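Long-range contact in succinylglutamate desuccinylase (Vibrio parahaemolyticus, PDB 2BCO), which probably hydrolyses N-succinylglutamate to succinate and glutamate with one zinc ion per subunit, the last step of arginine breakdown by the AST pathway: residues T105-D117 against P123-L135. Residues are numbered along the deposited sequence; the frame is centred on the assembly and turned at random.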
ATOM      1  N   THR A 105       8.535  15.663  -1.151  1.00 25.21           N
ATOM      2  CA  THR A 105       7.478  15.700  -2.156  1.00 23.65           C
ATOM      3  C   THR A 105       6.953  14.305  -2.450  1.00 21.57           C
ATOM      4  O   THR A 105       7.532  13.314  -2.022  1.00 21.20           O
ATOM      5  CB  THR A 105       7.966  16.308  -3.498  1.00 29.25           C
ATOM      6  OG1 THR A 105       8.951  15.448  -4.087  1.00 28.66           O
ATOM      7  CG2 THR A 105       8.560  17.693  -3.280  1.00 30.48           C
ATOM      8  N   ARG A 106       5.861  14.249  -3.203  1.00 20.66           N
ATOM      9  CA  ARG A 106       5.226  12.996  -3.572  1.00 20.67           C
ATOM     10  C   ARG A 106       6.168  12.225  -4.488  1.00 20.69           C
ATOM     11  O   ARG A 106       6.383  11.015  -4.321  1.00 21.07           O
ATOM     12  CB  ARG A 106       3.898  13.282  -4.281  1.00 20.66           C
ATOM     13  CG  ARG A 106       2.965  12.104  -4.295  1.00 26.44           C
ATOM     14  CD  ARG A 106       1.628  12.413  -4.961  1.00 27.95           C
ATOM     15  NE  ARG A 106       0.656  11.385  -4.604  1.00 33.96           N
ATOM     16  CZ  ARG A 106      -0.397  11.051  -5.340  1.00 37.52           C
ATOM     17  NH1 ARG A 106      -0.633  11.666  -6.492  1.00 42.40           N
ATOM     18  NH2 ARG A 106      -1.212  10.088  -4.927  1.00 39.68           N
ATOM     19  N   PHE A 107       6.735  12.944  -5.448  1.00 24.16           N
ATOM     20  CA  PHE A 107       7.667  12.375  -6.406  1.00 24.67           C
ATOM     21  C   PHE A 107       8.588  13.472  -6.936  1.00 27.05           C
ATOM     22  O   PHE A 107       8.427  14.648  -6.592  1.00 30.14           O
ATOM     23  CB  PHE A 107       6.899  11.725  -7.554  1.00 19.57           C
ATOM     24  CG  PHE A 107       5.944  12.657  -8.262  1.00 19.98           C
ATOM     25  CD1 PHE A 107       6.412  13.630  -9.143  1.00 20.40           C
ATOM     26  CD2 PHE A 107       4.572  12.537  -8.072  1.00 19.00           C
ATOM     27  CE1 PHE A 107       5.520  14.470  -9.836  1.00 22.95           C
ATOM     28  CE2 PHE A 107       3.668  13.366  -8.755  1.00 20.63           C
ATOM     29  CZ  PHE A 107       4.144  14.334  -9.640  1.00 21.13           C
ATOM     30  N   LEU A 108       9.560  13.095  -7.760  1.00 27.91           N
ATOM     31  CA  LEU A 108      10.486  14.072  -8.311  1.00 26.69           C
ATOM     32  C   LEU A 108      10.078  14.419  -9.734  1.00 28.29           C
ATOM     33  O   LEU A 108       9.843  15.586 -10.053  1.00 30.31           O
ATOM     34  CB  LEU A 108      11.906  13.524  -8.278  1.00 19.78           C
ATOM     35  CG  LEU A 108      12.411  13.187  -6.869  1.00 20.27           C
ATOM     36  CD1 LEU A 108      13.829  12.657  -6.964  1.00 20.67           C
ATOM     37  CD2 LEU A 108      12.367  14.428  -5.974  1.00 17.91           C
ATOM     38  N   GLU A 109       9.985  13.410 -10.591  1.00 23.58           N
ATOM     39  CA  GLU A 109       9.577  13.660 -11.957  1.00 23.82           C
ATOM     40  C   GLU A 109       8.176  13.117 -12.239  1.00 22.26           C
ATOM     41  O   GLU A 109       7.337  13.830 -12.781  1.00 23.28           O
ATOM     42  CB  GLU A 109      10.616  13.083 -12.920  1.00 27.56           C
ATOM     43  CG  GLU A 109      11.969  13.769 -12.764  1.00 30.93           C
ATOM     44  CD  GLU A 109      13.071  13.171 -13.622  1.00 34.22           C
ATOM     45  OE1 GLU A 109      14.201  13.703 -13.562  1.00 35.85           O
ATOM     46  OE2 GLU A 109      12.818  12.179 -14.344  1.00 33.35           O
ATOM     47  N   GLU A 110       7.905  11.877 -11.846  1.00 17.57           N
ATOM     48  CA  GLU A 110       6.588  11.289 -12.091  1.00 17.95           C
ATOM     49  C   GLU A 110       6.143  10.361 -10.948  1.00 14.12           C
ATOM     50  O   GLU A 110       6.975   9.774 -10.266  1.00 12.64           O
ATOM     51  CB  GLU A 110       6.622  10.509 -13.403  1.00 25.75           C
ATOM     52  CG  GLU A 110       5.327  10.541 -14.177  1.00 31.88           C
ATOM     53  CD  GLU A 110       5.299   9.515 -15.289  1.00 32.04           C
ATOM     54  OE1 GLU A 110       6.342   9.345 -15.944  1.00 33.19           O
ATOM     55  OE2 GLU A 110       4.239   8.886 -15.511  1.00 32.70           O
ATOM     56  N   ASN A 111       4.834  10.242 -10.750  1.00 15.55           N
ATOM     57  CA  ASN A 111       4.258   9.388  -9.703  1.00 12.55           C
ATOM     58  C   ASN A 111       4.788   7.963  -9.865  1.00 11.79           C
ATOM     59  O   ASN A 111       4.449   7.275 -10.820  1.00 11.47           O
ATOM     60  CB  ASN A 111       2.728   9.375  -9.828  1.00 12.18           C
ATOM     61  CG  ASN A 111       2.030   8.610  -8.694  1.00 13.12           C
ATOM     62  OD1 ASN A 111       2.639   7.827  -7.967  1.00 12.40           O
ATOM     63  ND2 ASN A 111       0.741   8.836  -8.561  1.00 15.49           N
ATOM     64  N   LEU A 112       5.604   7.517  -8.921  1.00  9.39           N
ATOM     65  CA  LEU A 112       6.191   6.187  -8.996  1.00 11.57           C
ATOM     66  C   LEU A 112       5.128   5.072  -9.070  1.00 10.31           C
ATOM     67  O   LEU A 112       5.332   4.042  -9.712  1.00 10.46           O
ATOM     68  CB  LEU A 112       7.092   5.963  -7.774  1.00  9.58           C
ATOM     69  CG  LEU A 112       8.278   5.000  -7.846  1.00 14.20           C
ATOM     70  CD1 LEU A 112       8.814   4.760  -6.436  1.00 13.86           C
ATOM     71  CD2 LEU A 112       7.872   3.695  -8.467  1.00 13.01           C
ATOM     72  N   ASN A 113       3.983   5.288  -8.435  1.00 13.88           N
ATOM     73  CA  ASN A 113       2.958   4.261  -8.406  1.00 13.89           C
ATOM     74  C   ASN A 113       2.024   4.174  -9.612  1.00 15.00           C
ATOM     75  O   ASN A 113       0.912   3.665  -9.507  1.00 18.68           O
ATOM     76  CB  ASN A 113       2.161   4.378  -7.109  1.00 11.79           C
ATOM     77  CG  ASN A 113       1.834   3.032  -6.516  1.00 13.02           C
ATOM     78  OD1 ASN A 113       2.601   2.077  -6.659  1.00 13.59           O
ATOM     79  ND2 ASN A 113       0.707   2.946  -5.838  1.00 12.05           N
ATOM     80  N   ARG A 114       2.498   4.652 -10.758  1.00 11.85           N
ATOM     81  CA  ARG A 114       1.753   4.591 -12.008  1.00 13.79           C
ATOM     82  C   ARG A 114       2.653   3.962 -13.069  1.00 11.36           C
ATOM     83  O   ARG A 114       2.269   3.820 -14.224  1.00 11.00           O
ATOM     84  CB  ARG A 114       1.348   5.995 -12.461  1.00 29.86           C
ATOM     85  CG  ARG A 114       0.018   6.466 -11.897  1.00 41.69           C
ATOM     86  CD  ARG A 114      -0.185   7.967 -12.095  1.00 49.78           C
ATOM     87  NE  ARG A 114      -1.377   8.449 -11.397  1.00 58.11           N
ATOM     88  CZ  ARG A 114      -1.616   9.725 -11.104  1.00 61.93           C
ATOM     89  NH1 ARG A 114      -0.744  10.665 -11.443  1.00 65.07           N
ATOM     90  NH2 ARG A 114      -2.727  10.063 -10.462  1.00 65.75           N
ATOM     91  N   LEU A 115       3.845   3.559 -12.651  1.00 15.60           N
ATOM     92  CA  LEU A 115       4.846   3.020 -13.563  1.00 12.10           C
ATOM     93  C   LEU A 115       5.092   1.523 -13.572  1.00 12.48           C
ATOM     94  O   LEU A 115       6.102   1.080 -14.109  1.00 14.60           O
ATOM     95  CB  LEU A 115       6.173   3.730 -13.297  1.00  8.25           C
ATOM     96  CG  LEU A 115       6.078   5.258 -13.291  1.00  8.05           C
ATOM     97  CD1 LEU A 115       7.431   5.865 -12.968  1.00  5.08           C
ATOM     98  CD2 LEU A 115       5.591   5.728 -14.657  1.00  8.76           C
ATOM     99  N   PHE A 116       4.188   0.737 -12.999  1.00 10.03           N
ATOM    100  CA  PHE A 116       4.380  -0.707 -12.976  1.00 13.39           C
ATOM    101  C   PHE A 116       3.608  -1.480 -14.042  1.00 15.99           C
ATOM    102  O   PHE A 116       3.784  -2.688 -14.154  1.00 16.84           O
ATOM    103  CB  PHE A 116       4.046  -1.264 -11.592  1.00 10.55           C
ATOM    104  CG  PHE A 116       5.023  -0.854 -10.532  1.00  9.23           C
ATOM    105  CD1 PHE A 116       6.253  -1.498 -10.413  1.00  7.56           C
ATOM    106  CD2 PHE A 116       4.742   0.223  -9.688  1.00  6.77           C
ATOM    107  CE1 PHE A 116       7.188  -1.082  -9.466  1.00  8.03           C
ATOM    108  CE2 PHE A 116       5.669   0.647  -8.741  1.00  9.67           C
ATOM    109  CZ  PHE A 116       6.899  -0.003  -8.629  1.00 10.46           C
ATOM    110  N   ASP A 117       2.757  -0.807 -14.815  1.00 14.76           N
ATOM    111  CA  ASP A 117       2.004  -1.503 -15.862  1.00 22.35           C
ATOM    112  C   ASP A 117       2.788  -1.626 -17.172  1.00 26.78           C
ATOM    113  O   ASP A 117       3.860  -1.043 -17.326  1.00 24.65           O
ATOM    114  CB  ASP A 117       0.644  -0.832 -16.120  1.00 31.43           C
ATOM    115  CG  ASP A 117       0.766   0.588 -16.652  1.00 33.80           C
ATOM    116  OD1 ASP A 117      -0.287   1.181 -16.969  1.00 33.86           O
ATOM    117  OD2 ASP A 117       1.893   1.121 -16.745  1.00 33.87           O
ATOM    118  N   PRO A 123      11.339   8.085 -20.097  1.00 28.20           N
ATOM    119  CA  PRO A 123      12.392   7.844 -19.104  1.00 25.16           C
ATOM    120  C   PRO A 123      12.326   8.877 -17.974  1.00 21.93           C
ATOM    121  O   PRO A 123      12.331  10.077 -18.241  1.00 22.57           O
ATOM    122  CB  PRO A 123      13.682   7.988 -19.918  1.00 33.93           C
ATOM    123  CG  PRO A 123      13.245   7.737 -21.340  1.00 36.27           C
ATOM    124  CD  PRO A 123      11.918   8.430 -21.407  1.00 34.79           C
ATOM    125  N   THR A 124      12.248   8.414 -16.725  1.00 18.80           N
ATOM    126  CA  THR A 124      12.204   9.310 -15.560  1.00 16.82           C
ATOM    127  C   THR A 124      12.965   8.668 -14.412  1.00 17.35           C
ATOM    128  O   THR A 124      13.266   7.481 -14.461  1.00 21.42           O
ATOM    129  CB  THR A 124      10.747   9.590 -15.070  1.00 14.22           C
ATOM    130  OG1 THR A 124      10.130   8.368 -14.628  1.00 10.75           O
ATOM    131  CG2 THR A 124       9.921  10.231 -16.183  1.00  9.95           C
ATOM    132  N   LYS A 125      13.287   9.439 -13.379  1.00 18.57           N
ATOM    133  CA  LYS A 125      13.989   8.861 -12.234  1.00 16.97           C
ATOM    134  C   LYS A 125      13.125   7.740 -11.654  1.00 16.02           C
ATOM    135  O   LYS A 125      13.625   6.681 -11.281  1.00 17.13           O
ATOM    136  CB  LYS A 125      14.232   9.908 -11.144  1.00 19.22           C
ATOM    137  CG  LYS A 125      15.218  10.989 -11.499  1.00 23.22           C
ATOM    138  CD  LYS A 125      15.542  11.854 -10.281  1.00 27.04           C
ATOM    139  CE  LYS A 125      16.454  13.025 -10.650  1.00 27.71           C
ATOM    140  NZ  LYS A 125      17.701  12.565 -11.328  1.00 27.97           N
ATOM    141  N   GLU A 126      11.820   7.972 -11.586  1.00 18.17           N
ATOM    142  CA  GLU A 126      10.917   6.969 -11.034  1.00 18.65           C
ATOM    143  C   GLU A 126      10.797   5.698 -11.893  1.00 19.86           C
ATOM    144  O   GLU A 126      10.584   4.603 -11.364  1.00 20.24           O
ATOM    145  CB  GLU A 126       9.543   7.597 -10.788  1.00 15.09           C
ATOM    146  CG  GLU A 126       9.489   8.548  -9.580  1.00 17.76           C
ATOM    147  CD  GLU A 126      10.073   9.948  -9.840  1.00 20.10           C
ATOM    148  OE1 GLU A 126      10.107  10.392 -11.008  1.00 18.33           O
ATOM    149  OE2 GLU A 126      10.475  10.617  -8.862  1.00 17.43           O
ATOM    150  N   LEU A 127      10.961   5.833 -13.209  1.00 15.73           N
ATOM    151  CA  LEU A 127      10.862   4.672 -14.089  1.00 14.82           C
ATOM    152  C   LEU A 127      11.965   3.675 -13.739  1.00 12.73           C
ATOM    153  O   LEU A 127      11.711   2.475 -13.566  1.00 11.37           O
ATOM    154  CB  LEU A 127      10.996   5.084 -15.562  1.00 23.96           C
ATOM    155  CG  LEU A 127      10.119   4.354 -16.596  1.00 26.59           C
ATOM    156  CD1 LEU A 127      10.827   4.346 -17.953  1.00 27.12           C
ATOM    157  CD2 LEU A 127       9.838   2.933 -16.161  1.00 24.21           C
ATOM    158  N   ALA A 128      13.187   4.187 -13.642  1.00 15.31           N
ATOM    159  CA  ALA A 128      14.347   3.373 -13.309  1.00 17.66           C
ATOM    160  C   ALA A 128      14.163   2.719 -11.943  1.00 17.74           C
ATOM    161  O   ALA A 128      14.569   1.574 -11.740  1.00 19.55           O
ATOM    162  CB  ALA A 128      15.611   4.230 -13.313  1.00 12.96           C
ATOM    163  N   ILE A 129      13.555   3.453 -11.013  1.00 13.53           N
ATOM    164  CA  ILE A 129      13.302   2.935  -9.676  1.00 13.51           C
ATOM    165  C   ILE A 129      12.309   1.774  -9.788  1.00 12.92           C
ATOM    166  O   ILE A 129      12.551   0.684  -9.276  1.00 12.90           O
ATOM    167  CB  ILE A 129      12.678   4.018  -8.744  1.00 23.03           C
ATOM    168  CG1 ILE A 129      13.591   5.242  -8.652  1.00 22.67           C
ATOM    169  CG2 ILE A 129      12.447   3.437  -7.359  1.00 18.51           C
ATOM    170  CD1 ILE A 129      14.950   4.952  -8.084  1.00 27.50           C
ATOM    171  N   ALA A 130      11.187   2.022 -10.458  1.00 14.42           N
ATOM    172  CA  ALA A 130      10.169   0.996 -10.633  1.00 15.24           C
ATOM    173  C   ALA A 130      10.816  -0.245 -11.261  1.00 19.09           C
ATOM    174  O   ALA A 130      10.516  -1.381 -10.877  1.00 19.68           O
ATOM    175  CB  ALA A 130       9.042   1.522 -11.521  1.00  2.10           C
ATOM    176  N   ASP A 131      11.707  -0.014 -12.226  1.00 18.79           N
ATOM    177  CA  ASP A 131      12.403  -1.098 -12.898  1.00 18.68           C
ATOM    178  C   ASP A 131      13.166  -1.930 -11.859  1.00 17.66           C
ATOM    179  O   ASP A 131      13.152  -3.163 -11.905  1.00 15.90           O
ATOM    180  CB  ASP A 131      13.365  -0.531 -13.950  1.00 33.80           C
ATOM    181  CG  ASP A 131      12.793  -0.579 -15.368  1.00 35.51           C
ATOM    182  OD1 ASP A 131      11.679  -0.073 -15.606  1.00 35.29           O
ATOM    183  OD2 ASP A 131      13.472  -1.134 -16.255  1.00 43.35           O
ATOM    184  N   THR A 132      13.823  -1.252 -10.920  1.00 11.14           N
ATOM    185  CA  THR A 132      14.557  -1.944  -9.865  1.00 10.86           C
ATOM    186  C   THR A 132      13.611  -2.659  -8.891  1.00 11.17           C
ATOM    187  O   THR A 132      13.915  -3.751  -8.419  1.00 12.19           O
ATOM    188  CB  THR A 132      15.435  -0.974  -9.036  1.00 11.10           C
ATOM    189  OG1 THR A 132      16.445  -0.402  -9.879  1.00 13.18           O
ATOM    190  CG2 THR A 132      16.104  -1.715  -7.877  1.00  4.70           C
ATOM    191  N   LEU A 133      12.471  -2.045  -8.587  1.00 11.85           N
ATOM    192  CA  LEU A 133      11.523  -2.655  -7.660  1.00 13.69           C
ATOM    193  C   LEU A 133      10.956  -3.969  -8.203  1.00 12.53           C
ATOM    194  O   LEU A 133      10.750  -4.925  -7.447  1.00 12.85           O
ATOM    195  CB  LEU A 133      10.394  -1.670  -7.328  1.00 17.70           C
ATOM    196  CG  LEU A 133      10.870  -0.415  -6.569  1.00 20.76           C
ATOM    197  CD1 LEU A 133       9.737   0.589  -6.433  1.00 17.90           C
ATOM    198  CD2 LEU A 133      11.397  -0.809  -5.193  1.00 22.96           C
ATOM    199  N   LYS A 134      10.719  -4.026  -9.510  1.00 11.74           N
ATOM    200  CA  LYS A 134      10.194  -5.246 -10.113  1.00 15.00           C
ATOM    201  C   LYS A 134      11.201  -6.374  -9.926  1.00 15.99           C
ATOM    202  O   LYS A 134      10.819  -7.533  -9.770  1.00 16.44           O
ATOM    203  CB  LYS A 134       9.922  -5.055 -11.607  1.00 14.99           C
ATOM    204  CG  LYS A 134       8.985  -3.918 -11.953  1.00 16.62           C
ATOM    205  CD  LYS A 134       8.737  -3.890 -13.449  1.00 14.34           C
ATOM    206  CE  LYS A 134       7.798  -2.765 -13.836  1.00 16.13           C
ATOM    207  NZ  LYS A 134       7.559  -2.738 -15.311  1.00 15.77           N
ATOM    208  N   LEU A 135      12.484  -6.022  -9.952  1.00 16.29           N
ATOM    209  CA  LEU A 135      13.568  -6.990  -9.769  1.00 17.23           C
ATOM    210  C   LEU A 135      13.588  -7.524  -8.331  1.00 15.23           C
ATOM    211  O   LEU A 135      13.748  -8.721  -8.107  1.00 15.37           O
ATOM    212  CB  LEU A 135      14.913  -6.329 -10.096  1.00 25.99           C
ATOM    213  CG  LEU A 135      15.532  -6.472 -11.491  1.00 29.57           C
ATOM    214  CD1 LEU A 135      14.467  -6.648 -12.551  1.00 28.96           C
ATOM    215  CD2 LEU A 135      16.405  -5.247 -11.778  1.00 28.33           C
TER
HETATM  216  O   HOH W   1       8.190   7.634 -16.486  1.00 33.15           O
HETATM  217  O   HOH W   2       6.340  -0.697 -16.319  1.00 14.25           O
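E126, in the first turn of helix 125-141, reaches into the curl of loop 105-117 and meets it from CB to the carboxylate. Its CB packs against CD1 of L115 at 3.5 Å, and CG lies 4.0 Å from CB of L112. A bend at chi2 (78°) then turns the carboxylate toward the backbone amides of three consecutive loop residues. OE1 accepts from E109 N, on its syn side and 25° out of the carboxylate plane, and from E110 N at 2.8 Å, both on one face of the plane, E110 N the more steeply. OE2 takes L108 N at 2.9 Å, also from above the plane, a weak bond from E109 N and a further one from H97 NE2. Several donors thus grip this buried carboxylate, which probably favours its charged form.

In the reverse direction the extended E109 chain brings OE2 to 2.9 Å from K125 N, which meets it from above the carboxylate plane. Next to it T124 forms the N-cap, its OG1 accepting from L127 N and bridged to E110 OE1 by a water. Loop and helix belong to the zinc-dependent catalytic domain of the AspA/AstE family, and the loop's other side faces the metal site: N111 OD1 accepts from N113 N, an Asx turn, and is also hydrogen-bonded to NE2 of the zinc ligand H63.

Farther along the helix the contact becomes apolar. L112 extends CD2 to A130 CB, while its CD1 meets CG2 of I129. A130 CB also sits over one face of the F116 ring, a CH-pi contact 4.1 Å from the centroid. L133 CD1 approaches F116 CZ at the ring's edge, at 3.6 Å, and K134 CG lies in the ring plane beside F116 CD1. A second water joins K134 NZ to the carbonyl oxygens of L115 and D117.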